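Local coordinates for protein 3-phytase (Klebsiella pneumoniae, PDB 2WNH) that probably removes phosphate groups from phytate (inositol hexakisphosphate) by hydrolysis, as a 3-phytase of the histidine acid phosphatase family, at residues L130-K135 with V288-N293; S252-Y257 with N293-R298; P183-P188 with S205-M210; R28-G33 with T51-L56. The protein carries 3 engineered substitutions. All coordinates share one frame; numbering follows the deposited sequence.

Contact 1 (L130-K135 with V288-N293); sequences LFQTDK and VAHDTN
The loop 130-135 runs past the point where strand 284-289 ends and helix 291-301 starts, and the backbones come closest at F131 and N293, whose CA atoms are 6.7 Å apart. F131 points its CB toward this junction, with CG anti to the carbonyl carbon (chi1 -51°), and its ring lies against A289. A289 CB lies over one face of the ring, 3.4 Å from F131 CD1, while L130 CB backs the opposite face above its centre. At the ring edge, near its plane, stands N293 ND2. This nitrogen donates to F131 O at 3.2 Å, with an N-H...O angle of 156°, meeting the carbonyl in its plane on a lone pair and lying nearly within its own amide plane. It also donates to a water that donates to L130 O. N293 OD1 accepts from H290 N at 3.1 Å, again on a lone pair, so both ends of the amide are used and its rotation is fixed. Q132 and H290 cross at about a right angle, their NE2 atoms 3.8 Å apart; they do not bond each other, but each bonds S96 OG, while Q132 OE1 takes D128 N. H290, in the N-cap position, is followed by D291, the His-Asp pair characteristic of histidine acid phosphatases, in whose relatives the aspartate acts as proton donor. A289 bonds through its backbone to S23 on strand 14-24 and H25 just after it. Because its OD1 holds H290 N, N293 probably helps to fix the backbone leading into that pair, while ND2 satisfies F131 O.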
loop_
_atom_site.group_PDB
_atom_site.type_symbol
_atom_site.label_atom_id
_atom_site.label_comp_id
_atom_site.label_asym_id
_atom_site.label_seq_id
_atom_site.Cartn_x
_atom_site.Cartn_y
_atom_site.Cartn_z
ATOM N N LEU B 130 -2.390 39.926 4.455
ATOM C CA LEU B 130 -2.850 39.208 5.637
ATOM C C LEU B 130 -1.735 39.016 6.661
ATOM O O LEU B 130 -2.012 38.860 7.841
ATOM C CB LEU B 130 -3.342 37.819 5.239
ATOM C CG LEU B 130 -4.638 37.711 4.437
ATOM C CD1 LEU B 130 -4.777 36.264 3.964
ATOM C CD2 LEU B 130 -5.846 38.146 5.298
ATOM N N PHE B 131 -0.488 39.012 6.189
ATOM C CA PHE B 131 0.649 38.582 7.001
ATOM C C PHE B 131 1.729 39.650 7.262
ATOM O O PHE B 131 2.116 39.865 8.406
ATOM C CB PHE B 131 1.289 37.335 6.375
ATOM C CG PHE B 131 0.309 36.219 6.073
ATOM C CD1 PHE B 131 -0.550 35.717 7.050
ATOM C CD2 PHE B 131 0.285 35.646 4.800
ATOM C CE1 PHE B 131 -1.442 34.676 6.749
ATOM C CE2 PHE B 131 -0.575 34.591 4.508
ATOM C CZ PHE B 131 -1.446 34.120 5.467
ATOM N N GLN B 132 2.213 40.292 6.198
ATOM C CA GLN B 132 3.212 41.370 6.289
ATOM C C GLN B 132 2.461 42.682 6.465
ATOM O O GLN B 132 2.553 43.590 5.635
ATOM C CB GLN B 132 4.077 41.401 5.020
ATOM C CG GLN B 132 5.132 40.292 4.966
ATOM C CD GLN B 132 4.546 38.899 4.709
ATOM O OE1 GLN B 132 3.720 38.729 3.816
ATOM N NE2 GLN B 132 4.972 37.902 5.503
ATOM N N THR B 133 1.699 42.757 7.550
ATOM C CA THR B 133 0.784 43.877 7.790
ATOM C C THR B 133 1.514 45.197 8.096
ATOM O O THR B 133 0.948 46.284 7.955
ATOM C CB THR B 133 -0.222 43.541 8.911
ATOM O OG1 THR B 133 0.488 43.110 10.084
ATOM C CG2 THR B 133 -1.170 42.452 8.451
ATOM N N ASP B 134 2.785 45.097 8.465
ATOM C CA ASP B 134 3.591 46.296 8.670
ATOM C C ASP B 134 3.992 46.943 7.342
ATOM O O ASP B 134 4.623 48.005 7.317
ATOM C CB ASP B 134 4.796 45.997 9.574
ATOM C CG ASP B 134 5.692 44.880 9.034
ATOM O OD1 ASP B 134 5.290 44.143 8.101
ATOM O OD2 ASP B 134 6.819 44.737 9.559
ATOM N N LYS B 135 3.594 46.328 6.231
ATOM C CA LYS B 135 3.950 46.844 4.907
ATOM C C LYS B 135 2.779 47.529 4.185
ATOM O O LYS B 135 2.917 47.908 3.026
ATOM C CB LYS B 135 4.530 45.721 4.015
ATOM C CG LYS B 135 5.730 44.965 4.594
ATOM C CD LYS B 135 6.913 45.890 4.916
ATOM C CE LYS B 135 7.947 45.180 5.780
ATOM N NZ LYS B 135 8.973 46.144 6.298
ATOM N N VAL B 288 -0.679 29.755 6.199
ATOM C CA VAL B 288 0.584 29.405 6.819
ATOM C C VAL B 288 1.427 30.679 6.937
ATOM O O VAL B 288 1.776 31.306 5.926
ATOM C CB VAL B 288 1.302 28.274 6.033
ATOM C CG1 VAL B 288 2.577 27.842 6.761
ATOM C CG2 VAL B 288 0.352 27.035 5.877
ATOM N N ALA B 289 1.750 31.024 8.178
ATOM C CA ALA B 289 2.457 32.273 8.469
ATOM C C ALA B 289 3.375 32.122 9.687
ATOM O O ALA B 289 4.054 31.104 9.848
ATOM C CB ALA B 289 1.459 33.435 8.635
ATOM N N HIS B 290 3.380 33.126 10.551
ATOM C CA HIS B 290 4.437 33.267 11.558
ATOM C C HIS B 290 3.830 33.300 12.951
ATOM O O HIS B 290 2.629 33.537 13.120
ATOM C CB HIS B 290 5.299 34.513 11.235
ATOM C CG HIS B 290 5.702 34.590 9.791
ATOM N ND1 HIS B 290 6.907 34.105 9.319
ATOM C CD2 HIS B 290 5.025 35.034 8.701
ATOM C CE1 HIS B 290 6.964 34.272 8.007
ATOM N NE2 HIS B 290 5.835 34.836 7.608
ATOM N N ASP B 291 4.660 33.036 13.958
ATOM C CA ASP B 291 4.192 33.058 15.332
ATOM C C ASP B 291 3.651 34.440 15.688
ATOM O O ASP B 291 2.693 34.544 16.433
ATOM C CB ASP B 291 5.278 32.600 16.323
ATOM C CG ASP B 291 6.645 33.271 16.103
ATOM O OD1 ASP B 291 6.795 34.238 15.316
ATOM O OD2 ASP B 291 7.594 32.811 16.759
ATOM N N THR B 292 4.261 35.484 15.128
ATOM C CA THR B 292 3.775 36.863 15.283
ATOM C C THR B 292 2.272 36.994 14.948
ATOM O O THR B 292 1.478 37.581 15.700
ATOM C CB THR B 292 4.601 37.781 14.365
ATOM O OG1 THR B 292 5.974 37.717 14.779
ATOM C CG2 THR B 292 4.132 39.241 14.478
ATOM N N ASN B 293 1.893 36.433 13.801
ATOM C CA ASN B 293 0.514 36.482 13.340
ATOM C C ASN B 293 -0.429 35.715 14.265
ATOM O O ASN B 293 -1.508 36.210 14.624
ATOM C CB ASN B 293 0.421 35.936 11.909
ATOM C CG ASN B 293 1.356 36.642 10.951
ATOM O OD1 ASN B 293 2.391 36.101 10.574
ATOM N ND2 ASN B 293 1.020 37.873 10.591
HETATM O O HOH W 1 -1.569 39.516 10.779
#

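Contact 2 (S252-Y257 with N293-R298); sequences SNDVLY and NIAMVR
R298 leaves its helix with CG in the crowded position between the backbone N and the carbonyl carbon (chi1 59°) and then bends at chi2 (95°), which folds the guanidinium back along helix 291-301 toward D254. The aspartate comes from the turn ahead of helix 256-274 with CG beside its backbone N (chi1 -66°), so that the two side chains cross at about a right angle. The grip is side-on and two-pronged, one nitrogen to each oxygen. R298 NE reaches D254 OD1 at 3.0 Å in a nearly straight bond, almost in the guanidinium plane but from above the carboxylate plane. R298 NH2 meets the syn lone pair of D254 OD2 at 2.8 Å, more bent and tilted out of the guanidinium plane. The flat groups are therefore twisted against each other rather than coplanar. D254 OD1 also sits 3.0 Å from A295 O, a pairing of two acceptors; the T299 hydroxyl lies between them, bonded to OD1 and weakly to A295 O, and probably eases their repulsion. Beside the salt bridge the packing is by van der Waals contact. N253 CB rests on A295 CB at 3.8 Å, and M296 CG lies 3.5 Å from N253 O, where the backbones come closest. The type I turn S252-V255 carries N253 and D254 in its middle and delivers V255 to the N-cap of helix 256-274. R298 NH1 is held by G313 O. With both carboxylate oxygens held by the arginine, D254 is probably ionised, its charge balancing that of R298 in a largely buried contact.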
loop_
_atom_site.group_PDB
_atom_site.type_symbol
_atom_site.label_atom_id
_atom_site.label_comp_id
_atom_site.label_asym_id
_atom_site.label_seq_id
_atom_site.Cartn_x
_atom_site.Cartn_y
_atom_site.Cartn_z
ATOM N N SER B 252 5.123 42.541 23.461
ATOM C CA SER B 252 5.267 42.878 22.051
ATOM C C SER B 252 4.010 42.514 21.257
ATOM O O SER B 252 3.064 43.299 21.173
ATOM C CB SER B 252 6.538 42.259 21.437
ATOM O OG SER B 252 6.573 40.832 21.571
ATOM N N ASN B 253 3.989 41.310 20.683
ATOM C CA ASN B 253 2.847 40.878 19.867
ATOM C C ASN B 253 1.510 40.808 20.586
ATOM O O ASN B 253 0.462 40.922 19.944
ATOM C CB ASN B 253 3.149 39.513 19.255
ATOM C CG ASN B 253 4.489 39.475 18.589
ATOM O OD1 ASN B 253 4.824 40.358 17.821
ATOM N ND2 ASN B 253 5.263 38.449 18.880
ATOM N N ASP B 254 1.530 40.589 21.893
ATOM C CA ASP B 254 0.299 40.417 22.652
ATOM C C ASP B 254 -0.185 41.720 23.316
ATOM O O ASP B 254 -1.085 41.695 24.140
ATOM C CB ASP B 254 0.452 39.284 23.665
ATOM C CG ASP B 254 0.617 37.924 22.988
ATOM O OD1 ASP B 254 -0.015 37.688 21.924
ATOM O OD2 ASP B 254 1.377 37.083 23.504
ATOM N N VAL B 255 0.455 42.834 22.969
ATOM C CA VAL B 255 -0.008 44.173 23.369
ATOM C C VAL B 255 -1.231 44.493 22.495
ATOM O O VAL B 255 -1.134 44.491 21.272
ATOM C CB VAL B 255 1.108 45.235 23.161
ATOM C CG1 VAL B 255 0.565 46.654 23.383
ATOM C CG2 VAL B 255 2.286 44.964 24.117
ATOM N N LEU B 256 -2.364 44.779 23.136
ATOM C CA LEU B 256 -3.638 44.957 22.429
ATOM C C LEU B 256 -3.556 45.932 21.261
ATOM O O LEU B 256 -3.985 45.619 20.155
ATOM C CB LEU B 256 -4.741 45.384 23.396
ATOM C CG LEU B 256 -6.134 45.409 22.759
ATOM C CD1 LEU B 256 -6.508 44.029 22.181
ATOM C CD2 LEU B 256 -7.165 45.845 23.772
ATOM N N TYR B 257 -3.020 47.126 21.498
ATOM C CA TYR B 257 -2.871 48.091 20.409
ATOM C C TYR B 257 -2.216 47.474 19.168
ATOM O O TYR B 257 -2.725 47.614 18.019
ATOM C CB TYR B 257 -2.079 49.360 20.851
ATOM C CG TYR B 257 -1.723 50.243 19.654
ATOM C CD1 TYR B 257 -2.684 51.063 19.053
ATOM C CD2 TYR B 257 -0.448 50.233 19.102
ATOM C CE1 TYR B 257 -2.384 51.821 17.941
ATOM C CE2 TYR B 257 -0.143 50.984 17.983
ATOM C CZ TYR B 257 -1.122 51.801 17.417
ATOM O OH TYR B 257 -0.870 52.563 16.303
ATOM N N ASN B 293 1.893 36.433 13.801
ATOM C CA ASN B 293 0.514 36.482 13.340
ATOM C C ASN B 293 -0.429 35.715 14.265
ATOM O O ASN B 293 -1.508 36.210 14.624
ATOM C CB ASN B 293 0.421 35.936 11.909
ATOM C CG ASN B 293 1.356 36.642 10.951
ATOM O OD1 ASN B 293 2.391 36.101 10.574
ATOM N ND2 ASN B 293 1.020 37.873 10.591
ATOM N N ILE B 294 -0.036 34.502 14.648
ATOM C CA ILE B 294 -0.821 33.708 15.589
ATOM C C ILE B 294 -1.012 34.411 16.928
ATOM O O ILE B 294 -2.118 34.451 17.449
ATOM C CB ILE B 294 -0.253 32.292 15.792
ATOM C CG1 ILE B 294 -0.344 31.539 14.460
ATOM C CG2 ILE B 294 -1.037 31.565 16.893
ATOM C CD1 ILE B 294 0.403 30.185 14.411
ATOM N N ALA B 295 0.071 34.978 17.466
ATOM C CA ALA B 295 -0.018 35.729 18.727
ATOM C C ALA B 295 -0.991 36.905 18.631
ATOM O O ALA B 295 -1.813 37.112 19.539
ATOM C CB ALA B 295 1.365 36.203 19.167
ATOM N N MET B 296 -0.914 37.668 17.554
ATOM C CA MET B 296 -1.831 38.810 17.428
ATOM C C MET B 296 -3.282 38.362 17.328
ATOM O O MET B 296 -4.169 38.907 17.994
ATOM C CB MET B 296 -1.421 39.692 16.268
ATOM C CG MET B 296 -0.135 40.446 16.565
ATOM S SD MET B 296 0.404 41.481 15.201
ATOM C CE MET B 296 0.568 40.339 13.847
ATOM N N VAL B 297 -3.526 37.344 16.503
ATOM C CA VAL B 297 -4.867 36.788 16.383
ATOM C C VAL B 297 -5.436 36.268 17.714
ATOM O O VAL B 297 -6.580 36.600 18.070
ATOM C CB VAL B 297 -4.924 35.718 15.279
ATOM C CG1 VAL B 297 -6.303 35.053 15.274
ATOM C CG2 VAL B 297 -4.632 36.375 13.933
ATOM N N ARG B 298 -4.677 35.461 18.460
ATOM C CA ARG B 298 -5.186 34.937 19.723
ATOM C C ARG B 298 -5.401 36.062 20.733
ATOM O O ARG B 298 -6.303 35.987 21.547
ATOM C CB ARG B 298 -4.319 33.800 20.307
ATOM C CG ARG B 298 -2.863 34.148 20.598
ATOM C CD ARG B 298 -2.599 34.571 22.057
ATOM N NE ARG B 298 -1.185 34.940 22.210
ATOM C CZ ARG B 298 -0.203 34.051 22.380
ATOM N NH1 ARG B 298 -0.496 32.757 22.421
ATOM N NH2 ARG B 298 1.075 34.447 22.498
#

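Contact 3 (P183-P188 with S205-M210); sequences PIFDTP and SVMANM
P188 O is gripped twice, by S202 OG and weakly by T187 OG1, 3.5 Å away. In helix 204-219 the bond from M210 N to V206 O, 2.9 Å long, sets V206 and M210 on the same face, toward I184. Between the two segments themselves the contact is entirely apolar. I184 carries it, with CG1 anti to the backbone N (chi1 -158°) and CG2 in the crowded position, so that its two branches reach different partners. The side chains of I184 and V206 cross obliquely, with I184 CD1 3.7 Å from V206 CB. I184 and M210 meet tip to tip, I184 CG2 being 3.6 Å from M210 CE, because the methionine chain bends at chi3. F185 adds a Met-aromatic contact: M207 SD is 5.1 Å from the F185 ring centroid and oblique to the ring. M210 thus offers its methyl to I184 and M207 its sulfur to F185. Helices 32-42 and 165-175 close the cluster: A41 and I38 of the first cover I184, V206 and M210, with a backbone bond between I184 and A41, and L171 of the second touches both F185 and M207. Helix 243-250 packs on 204-219 at S205 and A208, and the loop itself leads on to strand 191-193.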
loop_
_atom_site.group_PDB
_atom_site.type_symbol
_atom_site.label_atom_id
_atom_site.label_comp_id
_atom_site.label_asym_id
_atom_site.label_seq_id
_atom_site.Cartn_x
_atom_site.Cartn_y
_atom_site.Cartn_z
ATOM N N PRO B 183 27.610 40.168 27.420
ATOM C CA PRO B 183 27.068 41.538 27.437
ATOM C C PRO B 183 25.575 41.651 27.790
ATOM O O PRO B 183 25.208 42.450 28.661
ATOM C CB PRO B 183 27.321 42.036 26.009
ATOM C CG PRO B 183 28.481 41.259 25.544
ATOM C CD PRO B 183 28.395 39.912 26.199
ATOM N N ILE B 184 24.731 40.850 27.141
ATOM C CA ILE B 184 23.270 40.942 27.339
ATOM C C ILE B 184 22.776 40.880 28.802
ATOM O O ILE B 184 21.758 41.493 29.139
ATOM C CB ILE B 184 22.494 39.910 26.446
ATOM C CG1 ILE B 184 21.034 40.332 26.212
ATOM C CG2 ILE B 184 22.563 38.506 27.029
ATOM C CD1 ILE B 184 20.861 41.599 25.368
ATOM N N PHE B 185 23.470 40.144 29.667
ATOM C CA PHE B 185 22.979 39.967 31.037
ATOM C C PHE B 185 23.291 41.185 31.909
ATOM O O PHE B 185 22.756 41.319 33.002
ATOM C CB PHE B 185 23.475 38.644 31.646
ATOM C CG PHE B 185 22.966 37.426 30.910
ATOM C CD1 PHE B 185 23.688 36.881 29.850
ATOM C CD2 PHE B 185 21.746 36.857 31.254
ATOM C CE1 PHE B 185 23.196 35.766 29.139
ATOM C CE2 PHE B 185 21.241 35.740 30.552
ATOM C CZ PHE B 185 21.974 35.201 29.493
ATOM N N ASP B 186 24.132 42.076 31.384
ATOM C CA ASP B 186 24.448 43.351 32.036
ATOM C C ASP B 186 23.519 44.511 31.632
ATOM O O ASP B 186 23.475 45.536 32.327
ATOM C CB ASP B 186 25.906 43.752 31.756
ATOM C CG ASP B 186 26.912 42.692 32.193
ATOM O OD1 ASP B 186 26.717 42.065 33.266
ATOM O OD2 ASP B 186 27.907 42.493 31.454
ATOM N N THR B 187 22.787 44.370 30.523
ATOM C CA THR B 187 21.954 45.475 30.036
ATOM C C THR B 187 20.629 45.573 30.810
ATOM O O THR B 187 19.924 44.572 30.983
ATOM C CB THR B 187 21.722 45.450 28.481
ATOM O OG1 THR B 187 20.381 45.050 28.170
ATOM C CG2 THR B 187 22.727 44.542 27.753
ATOM N N PRO B 188 20.310 46.778 31.323
ATOM C CA PRO B 188 19.006 47.007 31.946
ATOM C C PRO B 188 17.891 46.925 30.910
ATOM O O PRO B 188 18.127 47.156 29.716
ATOM C CB PRO B 188 19.122 48.444 32.490
ATOM C CG PRO B 188 20.599 48.691 32.599
ATOM C CD PRO B 188 21.161 47.979 31.403
ATOM N N SER B 205 14.298 41.221 24.866
ATOM C CA SER B 205 13.994 40.826 23.492
ATOM C C SER B 205 15.057 39.882 22.944
ATOM O O SER B 205 14.712 38.876 22.323
ATOM C CB SER B 205 13.748 42.024 22.560
ATOM O OG SER B 205 14.909 42.820 22.411
ATOM N N VAL B 206 16.336 40.184 23.188
ATOM C CA VAL B 206 17.417 39.319 22.712
ATOM C C VAL B 206 17.447 38.005 23.502
ATOM O O VAL B 206 17.672 36.950 22.926
ATOM C CB VAL B 206 18.787 40.033 22.679
ATOM C CG1 VAL B 206 19.879 39.088 22.151
ATOM C CG2 VAL B 206 18.711 41.265 21.767
ATOM N N MET B 207 17.178 38.061 24.807
ATOM C CA MET B 207 17.032 36.827 25.579
ATOM C C MET B 207 15.954 35.923 24.992
ATOM O O MET B 207 16.133 34.703 24.915
ATOM C CB MET B 207 16.735 37.108 27.044
ATOM C CG MET B 207 17.994 37.483 27.825
ATOM S SD MET B 207 17.626 37.794 29.550
ATOM C CE MET B 207 17.948 39.548 29.641
ATOM N N ALA B 208 14.847 36.533 24.583
ATOM C CA ALA B 208 13.757 35.789 23.932
ATOM C C ALA B 208 14.221 35.154 22.614
ATOM O O ALA B 208 13.850 34.002 22.337
ATOM C CB ALA B 208 12.544 36.713 23.708
ATOM N N ASN B 209 15.017 35.880 21.823
ATOM C CA ASN B 209 15.656 35.335 20.617
ATOM C C ASN B 209 16.506 34.105 20.964
ATOM O O ASN B 209 16.543 33.127 20.212
ATOM C CB ASN B 209 16.621 36.347 19.953
ATOM C CG ASN B 209 15.934 37.530 19.289
ATOM O OD1 ASN B 209 16.559 38.595 19.125
ATOM N ND2 ASN B 209 14.675 37.361 18.875
ATOM N N MET B 210 17.238 34.184 22.080
ATOM C CA MET B 210 18.092 33.070 22.504
ATOM C C MET B 210 17.268 31.836 22.879
ATOM O O MET B 210 17.581 30.733 22.449
ATOM C CB MET B 210 18.996 33.493 23.673
ATOM C CG MET B 210 20.099 34.438 23.264
ATOM S SD MET B 210 21.062 34.902 24.738
ATOM C CE MET B 210 20.255 36.395 25.187
#

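Contact 4 (R28-G33 with T51-L56); sequences RPPTAG and THDGEL
T51 opens the second segment by laying its CB and CG2 against the ring of P29, with P29 CG 3.8 Å from T51 CB. H52 turns its side chain away, where it bonds E55 of the second subunit and meets the H52 ring of that subunit; H52 O accepts E55 N at 3.0 Å, closing a type II turn from H52 to E55. D53 presses CB to 3.1 Å from P30 O, and its carboxylate forms a salt bridge with R35 through OD2. G54, with phi at 78° in the turn, passes close to T31 and gives its oxygen to R100 NH1. E55 O lies 3.1 Å from P29 CD and also receives a CA-H...O contact from R28. L56 N bonds Q99 OE1. P29 CG lies 3.5 Å from T51 O and close to H52 O, so the proline ring packs on this backbone. R28 sends an extended chain away from the turn, its NH1 bonding P29 O at 3.0 Å from above the carbonyl plane. T31 caps helix 32-42 by bonding N34 N. R28 and P30 are the last Arg and Pro of the RHGxRxP signature of histidine acid phosphatases, which in relatives lines the phosphate pocket.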
loop_
_atom_site.group_PDB
_atom_site.type_symbol
_atom_site.label_atom_id
_atom_site.label_comp_id
_atom_site.label_asym_id
_atom_site.label_seq_id
_atom_site.Cartn_x
_atom_site.Cartn_y
_atom_site.Cartn_z
ATOM N N ARG B 28 12.997 26.219 11.991
ATOM C CA ARG B 28 14.019 26.951 11.215
ATOM C C ARG B 28 15.225 27.196 12.134
ATOM O O ARG B 28 15.065 27.192 13.364
ATOM C CB ARG B 28 13.494 28.334 10.781
ATOM C CG ARG B 28 12.862 29.128 11.917
ATOM C CD ARG B 28 12.853 30.629 11.588
ATOM N NE ARG B 28 12.322 31.403 12.708
ATOM C CZ ARG B 28 12.996 31.669 13.827
ATOM N NH1 ARG B 28 14.260 31.264 13.988
ATOM N NH2 ARG B 28 12.399 32.373 14.791
ATOM N N PRO B 29 16.417 27.431 11.534
ATOM C CA PRO B 29 17.545 27.937 12.338
ATOM C C PRO B 29 17.210 29.380 12.696
ATOM O O PRO B 29 16.207 29.922 12.206
ATOM C CB PRO B 29 18.720 27.910 11.355
ATOM C CG PRO B 29 18.251 27.000 10.198
ATOM C CD PRO B 29 16.778 27.295 10.118
ATOM N N PRO B 30 18.056 30.034 13.519
ATOM C CA PRO B 30 17.824 31.461 13.762
ATOM C C PRO B 30 17.739 32.220 12.437
ATOM O O PRO B 30 18.345 31.818 11.453
ATOM C CB PRO B 30 19.101 31.897 14.530
ATOM C CG PRO B 30 20.098 30.815 14.290
ATOM C CD PRO B 30 19.272 29.550 14.195
ATOM N N THR B 31 17.018 33.332 12.394
ATOM C CA THR B 31 17.110 34.186 11.220
ATOM C C THR B 31 18.472 34.888 11.222
ATOM O O THR B 31 19.159 34.897 12.234
ATOM C CB THR B 31 16.032 35.249 11.220
ATOM O OG1 THR B 31 16.278 36.125 12.318
ATOM C CG2 THR B 31 14.635 34.625 11.396
ATOM N N ALA B 32 18.854 35.458 10.086
ATOM C CA ALA B 32 20.109 36.202 10.000
ATOM C C ALA B 32 20.186 37.283 11.081
ATOM O O ALA B 32 21.205 37.388 11.768
ATOM C CB ALA B 32 20.304 36.794 8.617
ATOM N N GLY B 33 19.099 38.044 11.252
ATOM C CA GLY B 33 19.014 39.067 12.293
ATOM C C GLY B 33 19.164 38.516 13.692
ATOM O O GLY B 33 19.909 39.084 14.515
ATOM N N THR B 51 20.775 23.795 7.379
ATOM C CA THR B 51 19.802 24.615 6.682
ATOM C C THR B 51 20.236 26.082 6.749
ATOM O O THR B 51 20.733 26.508 7.789
ATOM C CB THR B 51 18.455 24.435 7.399
ATOM O OG1 THR B 51 18.086 23.049 7.291
ATOM C CG2 THR B 51 17.369 25.278 6.784
ATOM N N HIS B 52 20.042 26.840 5.664
ATOM C CA HIS B 52 20.287 28.302 5.699
ATOM C C HIS B 52 19.484 28.988 6.814
ATOM O O HIS B 52 18.324 28.663 7.030
ATOM C CB HIS B 52 19.920 28.932 4.360
ATOM C CG HIS B 52 20.705 28.380 3.220
ATOM N ND1 HIS B 52 22.052 28.633 3.058
ATOM C CD2 HIS B 52 20.352 27.554 2.210
ATOM C CE1 HIS B 52 22.489 27.996 1.984
ATOM N NE2 HIS B 52 21.475 27.337 1.449
ATOM N N ASP B 53 20.082 29.970 7.490
ATOM C CA ASP B 53 19.357 30.734 8.520
ATOM C C ASP B 53 17.995 31.200 8.030
ATOM O O ASP B 53 17.859 31.680 6.893
ATOM C CB ASP B 53 20.162 31.971 8.967
ATOM C CG ASP B 53 21.315 31.615 9.890
ATOM O OD1 ASP B 53 21.360 30.469 10.392
ATOM O OD2 ASP B 53 22.166 32.506 10.138
ATOM N N GLY B 54 16.984 31.014 8.873
ATOM C CA GLY B 54 15.612 31.431 8.525
ATOM C C GLY B 54 14.795 30.555 7.570
ATOM O O GLY B 54 13.624 30.867 7.315
ATOM N N GLU B 55 15.388 29.485 7.031
ATOM C CA GLU B 55 14.652 28.578 6.109
ATOM C C GLU B 55 14.138 27.339 6.844
ATOM O O GLU B 55 14.574 27.052 7.965
ATOM C CB GLU B 55 15.499 28.222 4.882
ATOM C CG GLU B 55 15.852 29.461 4.066
ATOM C CD GLU B 55 16.487 29.155 2.724
ATOM O OE1 GLU B 55 16.646 27.970 2.349
ATOM O OE2 GLU B 55 16.835 30.131 2.027
ATOM N N LEU B 56 13.167 26.633 6.246
ATOM C CA LEU B 56 12.592 25.453 6.921
ATOM C C LEU B 56 13.614 24.302 6.843
ATOM O O LEU B 56 14.105 23.962 5.753
ATOM C CB LEU B 56 11.287 25.020 6.246
ATOM C CG LEU B 56 10.584 23.778 6.836
ATOM C CD1 LEU B 56 9.978 24.086 8.189
ATOM C CD2 LEU B 56 9.486 23.247 5.884
#

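Contacts 1 and 2 are both buried, about 10 and 11 Å from the centre of the chain, touch each other, and share N293 on helix 291-301. Contact 1 is held by an amide network and an aromatic ring, contact 2 by a salt bridge. Contact 3, about 23 Å from the chain centre, is also buried but wholly apolar between its segments. Contact 4 is only partly buried, rich in proline and backbone packing, and reaches the second subunit. It holds the end of the RHGxRxP signature, and contact 1 the His-Asp pair. Helix 32-42 begins in contact 4 and packs on contact 3, while helix 204-219 supplies one side of contact 3 and touches R28 and P30 of contact 4.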